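Serine protease inhibitor 2 (Anopheles gambiae, PDB 3PZF) inhibits clip-domain serine proteases that activate phenoloxidases, and so holds back the melanization immune response in mosquito hemolymph. Local coordinates at residues 46-57 / 83-94. Sequence-based numbering, arbitrary orientation.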
ATOM      1  N   PHE A  46      -0.799   0.854  -4.833  1.00 15.16           N
ATOM      2  CA  PHE A  46      -0.770   0.088  -6.089  1.00 19.60           C
ATOM      3  C   PHE A  46      -1.854  -1.021  -6.047  1.00 21.01           C
ATOM      4  O   PHE A  46      -2.558  -1.259  -7.035  1.00 19.53           O
ATOM      5  CB  PHE A  46       0.602  -0.536  -6.300  1.00 20.52           C
ATOM      6  CG  PHE A  46       0.633  -1.525  -7.426  1.00 23.65           C
ATOM      7  CD1 PHE A  46       0.509  -1.083  -8.727  1.00 20.93           C
ATOM      8  CD2 PHE A  46       0.775  -2.889  -7.185  1.00 22.75           C
ATOM      9  CE1 PHE A  46       0.517  -1.990  -9.792  1.00 25.89           C
ATOM     10  CE2 PHE A  46       0.808  -3.804  -8.260  1.00 22.87           C
ATOM     11  CZ  PHE A  46       0.663  -3.339  -9.550  1.00 22.62           C
ATOM     12  N   SER A  47      -2.006  -1.695  -4.902  1.00 17.63           N
ATOM     13  CA  SER A  47      -2.999  -2.779  -4.816  1.00 16.62           C
ATOM     14  C   SER A  47      -4.396  -2.237  -4.977  1.00 16.19           C
ATOM     15  O   SER A  47      -5.258  -2.907  -5.518  1.00 19.66           O
ATOM     16  CB  SER A  47      -2.871  -3.521  -3.472  1.00 19.80           C
ATOM     17  OG  SER A  47      -1.646  -4.249  -3.451  1.00 21.78           O
ATOM     18  N   VAL A  48      -4.640  -1.023  -4.510  1.00 16.91           N
ATOM     19  CA  VAL A  48      -5.953  -0.420  -4.708  1.00 16.30           C
ATOM     20  C   VAL A  48      -6.224  -0.282  -6.200  1.00 21.01           C
ATOM     21  O   VAL A  48      -7.344  -0.525  -6.654  1.00 20.53           O
ATOM     22  CB  VAL A  48      -6.104   0.943  -4.009  1.00 20.27           C
ATOM     23  CG1 VAL A  48      -7.482   1.558  -4.302  1.00 20.73           C
ATOM     24  CG2 VAL A  48      -5.937   0.784  -2.501  1.00 18.27           C
ATOM     25  N   LYS A  49      -5.209   0.092  -6.972  1.00 20.36           N
ATOM     26  CA  LYS A  49      -5.435   0.235  -8.409  1.00 20.40           C
ATOM     27  C   LYS A  49      -5.737  -1.116  -9.052  1.00 25.26           C
ATOM     28  O   LYS A  49      -6.557  -1.201  -9.968  1.00 22.66           O
ATOM     29  CB  LYS A  49      -4.249   0.929  -9.078  1.00 20.75           C
ATOM     30  CG  LYS A  49      -4.009   2.312  -8.470  1.00 19.23           C
ATOM     31  CD  LYS A  49      -3.107   3.176  -9.404  1.00 21.09           C
ATOM     32  CE  LYS A  49      -1.669   2.691  -9.460  1.00 27.57           C
ATOM     33  NZ  LYS A  49      -0.787   3.721 -10.188  1.00 22.52           N
ATOM     34  N   ILE A  50      -5.088  -2.171  -8.574  1.00 18.67           N
ATOM     35  CA  ILE A  50      -5.427  -3.526  -9.034  1.00 21.98           C
ATOM     36  C   ILE A  50      -6.927  -3.845  -8.778  1.00 18.11           C
ATOM     37  O   ILE A  50      -7.604  -4.422  -9.654  1.00 19.69           O
ATOM     38  CB  ILE A  50      -4.559  -4.612  -8.330  1.00 23.73           C
ATOM     39  CG1 ILE A  50      -3.075  -4.477  -8.713  1.00 24.43           C
ATOM     40  CG2 ILE A  50      -5.043  -6.014  -8.715  1.00 23.25           C
ATOM     41  CD1 ILE A  50      -2.819  -4.537 -10.186  1.00 30.24           C
ATOM     42  N   LEU A  51      -7.424  -3.508  -7.595  1.00 19.64           N
ATOM     43  CA  LEU A  51      -8.833  -3.772  -7.241  1.00 19.95           C
ATOM     44  C   LEU A  51      -9.764  -3.034  -8.182  1.00 25.38           C
ATOM     45  O   LEU A  51     -10.765  -3.572  -8.668  1.00 21.23           O
ATOM     46  CB  LEU A  51      -9.143  -3.297  -5.804  1.00 19.23           C
ATOM     47  CG  LEU A  51      -8.282  -3.943  -4.734  1.00 25.52           C
ATOM     48  CD1 LEU A  51      -8.737  -3.531  -3.310  1.00 20.92           C
ATOM     49  CD2 LEU A  51      -8.368  -5.448  -4.925  1.00 27.81           C
ATOM     50  N   LEU A  52      -9.446  -1.774  -8.406  1.00 21.31           N
ATOM     51  CA  LEU A  52     -10.236  -0.944  -9.308  1.00 26.22           C
ATOM     52  C   LEU A  52     -10.196  -1.471 -10.731  1.00 25.24           C
ATOM     53  O   LEU A  52     -11.204  -1.432 -11.417  1.00 24.22           O
ATOM     54  CB  LEU A  52      -9.756   0.503  -9.272  1.00 24.59           C
ATOM     55  CG  LEU A  52      -9.946   1.203  -7.918  1.00 25.75           C
ATOM     56  CD1 LEU A  52      -9.292   2.593  -7.963  1.00 26.25           C
ATOM     57  CD2 LEU A  52     -11.434   1.295  -7.597  1.00 27.11           C
ATOM     58  N   THR A  53      -9.048  -1.985 -11.164  1.00 19.33           N
ATOM     59  CA  THR A  53      -8.938  -2.512 -12.519  1.00 21.22           C
ATOM     60  C   THR A  53      -9.712  -3.828 -12.609  1.00 22.92           C
ATOM     61  O   THR A  53     -10.368  -4.079 -13.610  1.00 25.43           O
ATOM     62  CB  THR A  53      -7.481  -2.681 -12.949  1.00 22.22           C
ATOM     63  OG1 THR A  53      -6.812  -1.416 -12.813  1.00 22.55           O
ATOM     64  CG2 THR A  53      -7.397  -3.141 -14.471  1.00 22.28           C
ATOM     65  N   LEU A  54      -9.719  -4.641 -11.551  1.00 20.00           N
ATOM     66  CA  LEU A  54     -10.569  -5.870 -11.605  1.00 18.10           C
ATOM     67  C   LEU A  54     -12.038  -5.507 -11.737  1.00 23.35           C
ATOM     68  O   LEU A  54     -12.804  -6.166 -12.442  1.00 21.55           O
ATOM     69  CB  LEU A  54     -10.342  -6.731 -10.372  1.00 17.63           C
ATOM     70  CG  LEU A  54      -9.018  -7.518 -10.410  1.00 23.48           C
ATOM     71  CD1 LEU A  54      -8.634  -7.920  -8.990  1.00 23.89           C
ATOM     72  CD2 LEU A  54      -9.102  -8.768 -11.341  1.00 21.92           C
ATOM     73  N   ILE A  55     -12.447  -4.459 -11.055  1.00 22.93           N
ATOM     74  CA  ILE A  55     -13.822  -4.030 -11.126  1.00 23.03           C
ATOM     75  C   ILE A  55     -14.118  -3.475 -12.507  1.00 23.65           C
ATOM     76  O   ILE A  55     -15.196  -3.742 -13.069  1.00 23.74           O
ATOM     77  CB  ILE A  55     -14.140  -2.992 -10.034  1.00 25.75           C
ATOM     78  CG1 ILE A  55     -14.128  -3.687  -8.665  1.00 21.31           C
ATOM     79  CG2 ILE A  55     -15.489  -2.343 -10.305  1.00 27.77           C
ATOM     80  CD1 ILE A  55     -14.213  -2.727  -7.445  1.00 22.48           C
ATOM     81  N   TYR A  56     -13.164  -2.731 -13.068  1.00 22.01           N
ATOM     82  CA  TYR A  56     -13.248  -2.284 -14.461  1.00 24.35           C
ATOM     83  C   TYR A  56     -13.430  -3.455 -15.431  1.00 25.11           C
ATOM     84  O   TYR A  56     -14.305  -3.420 -16.283  1.00 26.67           O
ATOM     85  CB  TYR A  56     -12.001  -1.459 -14.814  1.00 22.78           C
ATOM     86  CG  TYR A  56     -12.042  -0.810 -16.182  1.00 27.45           C
ATOM     87  CD1 TYR A  56     -12.811   0.320 -16.407  1.00 31.26           C
ATOM     88  CD2 TYR A  56     -11.285  -1.312 -17.229  1.00 33.71           C
ATOM     89  CE1 TYR A  56     -12.821   0.935 -17.658  1.00 36.71           C
ATOM     90  CE2 TYR A  56     -11.300  -0.712 -18.483  1.00 38.03           C
ATOM     91  CZ  TYR A  56     -12.069   0.411 -18.684  1.00 42.66           C
ATOM     92  OH  TYR A  56     -12.091   1.023 -19.920  1.00 48.09           O
ATOM     93  N   GLU A  57     -12.628  -4.506 -15.275  1.00 23.02           N
ATOM     94  CA  GLU A  57     -12.714  -5.697 -16.120  1.00 24.46           C
ATOM     95  C   GLU A  57     -14.085  -6.381 -15.995  1.00 22.95           C
ATOM     96  O   GLU A  57     -14.589  -6.959 -16.974  1.00 23.86           O
ATOM     97  CB  GLU A  57     -11.609  -6.688 -15.714  1.00 23.13           C
ATOM     98  CG  GLU A  57     -10.187  -6.253 -16.155  1.00 24.64           C
ATOM     99  CD  GLU A  57      -9.774  -6.819 -17.511  1.00 27.28           C
ATOM    100  OE1 GLU A  57     -10.662  -7.279 -18.312  1.00 29.90           O
ATOM    101  OE2 GLU A  57      -8.546  -6.805 -17.783  1.00 27.62           O
ATOM    102  N   ILE A  83      -7.514  -2.503 -23.282  1.00 54.70           N
ATOM    103  CA  ILE A  83      -7.506  -3.542 -22.256  1.00 44.52           C
ATOM    104  C   ILE A  83      -6.280  -4.449 -22.343  1.00 41.41           C
ATOM    105  O   ILE A  83      -5.778  -4.938 -21.329  1.00 34.67           O
ATOM    106  CB  ILE A  83      -8.784  -4.406 -22.303  1.00 40.24           C
ATOM    107  CG1 ILE A  83      -9.078  -4.941 -20.904  1.00 36.95           C
ATOM    108  CG2 ILE A  83      -8.626  -5.537 -23.288  1.00 51.89           C
ATOM    109  CD1 ILE A  83      -9.471  -3.853 -19.909  1.00 39.94           C
ATOM    110  N   ASP A  84      -5.788  -4.668 -23.546  1.00 38.81           N
ATOM    111  CA  ASP A  84      -4.589  -5.482 -23.703  1.00 40.28           C
ATOM    112  C   ASP A  84      -3.413  -4.833 -22.982  1.00 42.55           C
ATOM    113  O   ASP A  84      -2.607  -5.520 -22.343  1.00 41.05           O
ATOM    114  CB  ASP A  84      -4.232  -5.629 -25.173  1.00 48.36           C
ATOM    115  CG  ASP A  84      -3.002  -6.488 -25.380  1.00 64.45           C
ATOM    116  OD1 ASP A  84      -3.086  -7.701 -25.088  1.00 68.34           O
ATOM    117  OD2 ASP A  84      -1.959  -5.956 -25.830  1.00 76.05           O
ATOM    118  N   HIS A  85      -3.302  -3.513 -23.123  1.00 41.23           N
ATOM    119  CA  HIS A  85      -2.218  -2.763 -22.494  1.00 40.94           C
ATOM    120  C   HIS A  85      -2.407  -2.784 -20.991  1.00 29.73           C
ATOM    121  O   HIS A  85      -1.441  -2.792 -20.232  1.00 31.56           O
ATOM    122  CB  HIS A  85      -2.227  -1.303 -22.922  1.00 43.89           C
ATOM    123  CG  HIS A  85      -1.024  -0.532 -22.459  1.00 58.86           C
ATOM    124  ND1 HIS A  85       0.093  -1.141 -21.923  1.00 56.09           N
ATOM    125  CD2 HIS A  85      -0.756   0.797 -22.468  1.00 70.10           C
ATOM    126  CE1 HIS A  85       0.990  -0.222 -21.612  1.00 59.93           C
ATOM    127  NE2 HIS A  85       0.500   0.964 -21.933  1.00 64.63           N
ATOM    128  N   THR A  86      -3.666  -2.728 -20.563  1.00 35.59           N
ATOM    129  CA  THR A  86      -3.953  -2.627 -19.133  1.00 31.85           C
ATOM    130  C   THR A  86      -3.519  -3.914 -18.445  1.00 28.78           C
ATOM    131  O   THR A  86      -2.846  -3.880 -17.411  1.00 27.80           O
ATOM    132  CB  THR A  86      -5.451  -2.329 -18.882  1.00 35.22           C
ATOM    133  OG1 THR A  86      -5.768  -1.039 -19.423  1.00 38.53           O
ATOM    134  CG2 THR A  86      -5.801  -2.338 -17.393  1.00 25.13           C
ATOM    135  N   ARG A  87      -3.897  -5.043 -19.028  1.00 28.47           N
ATOM    136  CA  ARG A  87      -3.513  -6.336 -18.509  1.00 31.20           C
ATOM    137  C   ARG A  87      -1.997  -6.497 -18.464  1.00 34.13           C
ATOM    138  O   ARG A  87      -1.472  -6.872 -17.435  1.00 33.21           O
ATOM    139  CB  ARG A  87      -4.138  -7.449 -19.336  1.00 30.92           C
ATOM    140  CG  ARG A  87      -5.626  -7.602 -19.062  1.00 27.36           C
ATOM    141  CD  ARG A  87      -6.323  -8.456 -20.177  1.00 30.46           C
ATOM    142  NE  ARG A  87      -7.769  -8.456 -19.967  1.00 29.22           N
ATOM    143  CZ  ARG A  87      -8.648  -9.040 -20.785  1.00 31.76           C
ATOM    144  NH1 ARG A  87      -8.226  -9.687 -21.863  1.00 35.70           N
ATOM    145  NH2 ARG A  87      -9.948  -8.981 -20.518  1.00 30.66           N
ATOM    146  N   SER A  88      -1.293  -6.226 -19.560  1.00 33.32           N
ATOM    147  CA  SER A  88       0.150  -6.464 -19.578  1.00 31.03           C
ATOM    148  C   SER A  88       0.868  -5.521 -18.626  1.00 30.73           C
ATOM    149  O   SER A  88       1.841  -5.904 -18.007  1.00 33.36           O
ATOM    150  CB  SER A  88       0.742  -6.365 -20.993  1.00 36.45           C
ATOM    151  OG  SER A  88       0.420  -5.133 -21.598  1.00 44.35           O
ATOM    152  N   TYR A  89       0.353  -4.306 -18.477  1.00 30.19           N
ATOM    153  CA  TYR A  89       0.927  -3.328 -17.555  1.00 29.94           C
ATOM    154  C   TYR A  89       0.836  -3.807 -16.127  1.00 28.85           C
ATOM    155  O   TYR A  89       1.854  -3.892 -15.438  1.00 28.83           O
ATOM    156  CB  TYR A  89       0.180  -1.993 -17.658  1.00 33.22           C
ATOM    157  CG  TYR A  89       0.717  -0.913 -16.746  1.00 32.11           C
ATOM    158  CD1 TYR A  89       1.921  -0.279 -17.044  1.00 48.31           C
ATOM    159  CD2 TYR A  89       0.023  -0.504 -15.628  1.00 34.48           C
ATOM    160  CE1 TYR A  89       2.423   0.710 -16.240  1.00 41.93           C
ATOM    161  CE2 TYR A  89       0.532   0.497 -14.791  1.00 40.53           C
ATOM    162  CZ  TYR A  89       1.733   1.101 -15.123  1.00 37.23           C
ATOM    163  OH  TYR A  89       2.275   2.095 -14.337  1.00 41.09           O
ATOM    164  N   TYR A  90      -0.383  -4.062 -15.650  1.00 24.29           N
ATOM    165  CA  TYR A  90      -0.548  -4.475 -14.263  1.00 24.31           C
ATOM    166  C   TYR A  90       0.101  -5.827 -14.021  1.00 25.19           C
ATOM    167  O   TYR A  90       0.658  -6.069 -12.955  1.00 24.88           O
ATOM    168  CB  TYR A  90      -2.015  -4.436 -13.816  1.00 22.52           C
ATOM    169  CG  TYR A  90      -2.455  -3.026 -13.585  1.00 30.87           C
ATOM    170  CD1 TYR A  90      -1.921  -2.296 -12.520  1.00 34.04           C
ATOM    171  CD2 TYR A  90      -3.335  -2.388 -14.440  1.00 26.11           C
ATOM    172  CE1 TYR A  90      -2.284  -1.003 -12.301  1.00 35.57           C
ATOM    173  CE2 TYR A  90      -3.720  -1.078 -14.217  1.00 28.49           C
ATOM    174  CZ  TYR A  90      -3.172  -0.389 -13.140  1.00 35.95           C
ATOM    175  OH  TYR A  90      -3.508   0.910 -12.860  1.00 39.01           O
ATOM    176  N   LYS A  91       0.087  -6.687 -15.029  1.00 29.42           N
ATOM    177  CA  LYS A  91       0.694  -7.993 -14.865  1.00 24.36           C
ATOM    178  C   LYS A  91       2.215  -7.845 -14.675  1.00 27.77           C
ATOM    179  O   LYS A  91       2.824  -8.528 -13.850  1.00 28.83           O
ATOM    180  CB  LYS A  91       0.371  -8.859 -16.083  1.00 32.35           C
ATOM    181  CG  LYS A  91       0.869 -10.278 -15.991  1.00 30.63           C
ATOM    182  CD  LYS A  91       0.448 -11.079 -17.249  1.00 35.31           C
ATOM    183  CE  LYS A  91       1.476 -12.127 -17.590  1.00 46.10           C
ATOM    184  NZ  LYS A  91       1.401 -13.281 -16.663  1.00 52.56           N
ATOM    185  N   GLN A  92       2.827  -6.963 -15.458  1.00 27.70           N
ATOM    186  CA  GLN A  92       4.271  -6.765 -15.394  1.00 27.88           C
ATOM    187  C   GLN A  92       4.651  -6.221 -14.023  1.00 28.22           C
ATOM    188  O   GLN A  92       5.603  -6.700 -13.401  1.00 26.08           O
ATOM    189  CB  GLN A  92       4.738  -5.777 -16.461  1.00 29.04           C
ATOM    190  CG  GLN A  92       6.177  -5.322 -16.240  1.00 38.52           C
ATOM    191  CD  GLN A  92       6.718  -4.400 -17.328  1.00 47.53           C
ATOM    192  OE1 GLN A  92       7.903  -4.055 -17.324  1.00 50.78           O
ATOM    193  NE2 GLN A  92       5.863  -4.006 -18.265  1.00 41.70           N
ATOM    194  N   LEU A  93       3.918  -5.206 -13.567  1.00 22.96           N
ATOM    195  CA  LEU A  93       4.198  -4.595 -12.255  1.00 27.05           C
ATOM    196  C   LEU A  93       3.968  -5.577 -11.090  1.00 26.99           C
ATOM    197  O   LEU A  93       4.731  -5.578 -10.134  1.00 24.54           O
ATOM    198  CB  LEU A  93       3.340  -3.340 -12.038  1.00 23.59           C
ATOM    199  CG  LEU A  93       3.911  -2.002 -12.551  1.00 30.24           C
ATOM    200  CD1 LEU A  93       4.264  -2.056 -14.038  1.00 35.54           C
ATOM    201  CD2 LEU A  93       2.896  -0.905 -12.316  1.00 33.41           C
ATOM    202  N   LEU A  94       2.922  -6.400 -11.167  1.00 25.55           N
ATOM    203  CA  LEU A  94       2.661  -7.397 -10.120  1.00 23.90           C
ATOM    204  C   LEU A  94       3.804  -8.388 -10.069  1.00 32.80           C
ATOM    205  O   LEU A  94       4.267  -8.770  -9.000  1.00 30.30           O
ATOM    206  CB  LEU A  94       1.371  -8.179 -10.385  1.00 22.51           C
ATOM    207  CG  LEU A  94       0.118  -7.527  -9.846  1.00 23.19           C
ATOM    208  CD1 LEU A  94      -1.108  -8.190 -10.458  1.00 27.79           C
ATOM    209  CD2 LEU A  94       0.108  -7.617  -8.289  1.00 24.78           C
TER
HETATM  210  O   HOH W   1      -1.417   3.046 -12.753  1.00 31.28           O
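The ring of Y90 is the big bump, a knob in the hollow formed by F46, K49, I50 and T53. I50 CD1 pushes obliquely against the ring, 3.4 Å from Y90 CD1, while F46 CE1 meets the ring edge. T53 OG1 comes in on the same side of the ring plane as I50 CD1, farther out, 3.4 Å from Y90 CE2, and Y89 CD2 covers the other face. The T53 hydroxyl turns back to K49 O from above the carbonyl plane. Y90 OH takes a hydrogen bond from a water that also accepts from K49 NZ; Y90 OH also hydrogen-bonds V77 O, and K49 NZ makes a salt bridge to D26. F46 swings out, CG anti to its backbone N (chi1 170°), and its rim wedges between L93 and L94, CE1 3.6 Å from L93 CD2. Past Y90, T53 CG2 meets T86 CG2 tip to tip at a tight 3.4 Å. At the other end R87 grips E57 side-on and nearly in plane, NE to OE2 at 2.8 Å and NH2 to OE1 at 2.9 Å, both on syn lone pairs. Y132 OH also binds OE2, and I83 CG2 covers one guanidinium face. The axes of segments 46-57 and 83-94 come within 11.5 Å, their directions 149° apart: a roughly antiparallel helix pair of the serpin fold with Y90 as a single knob in a four-residue hole, helix 45-58 lying against strands 105-115 and 177-188.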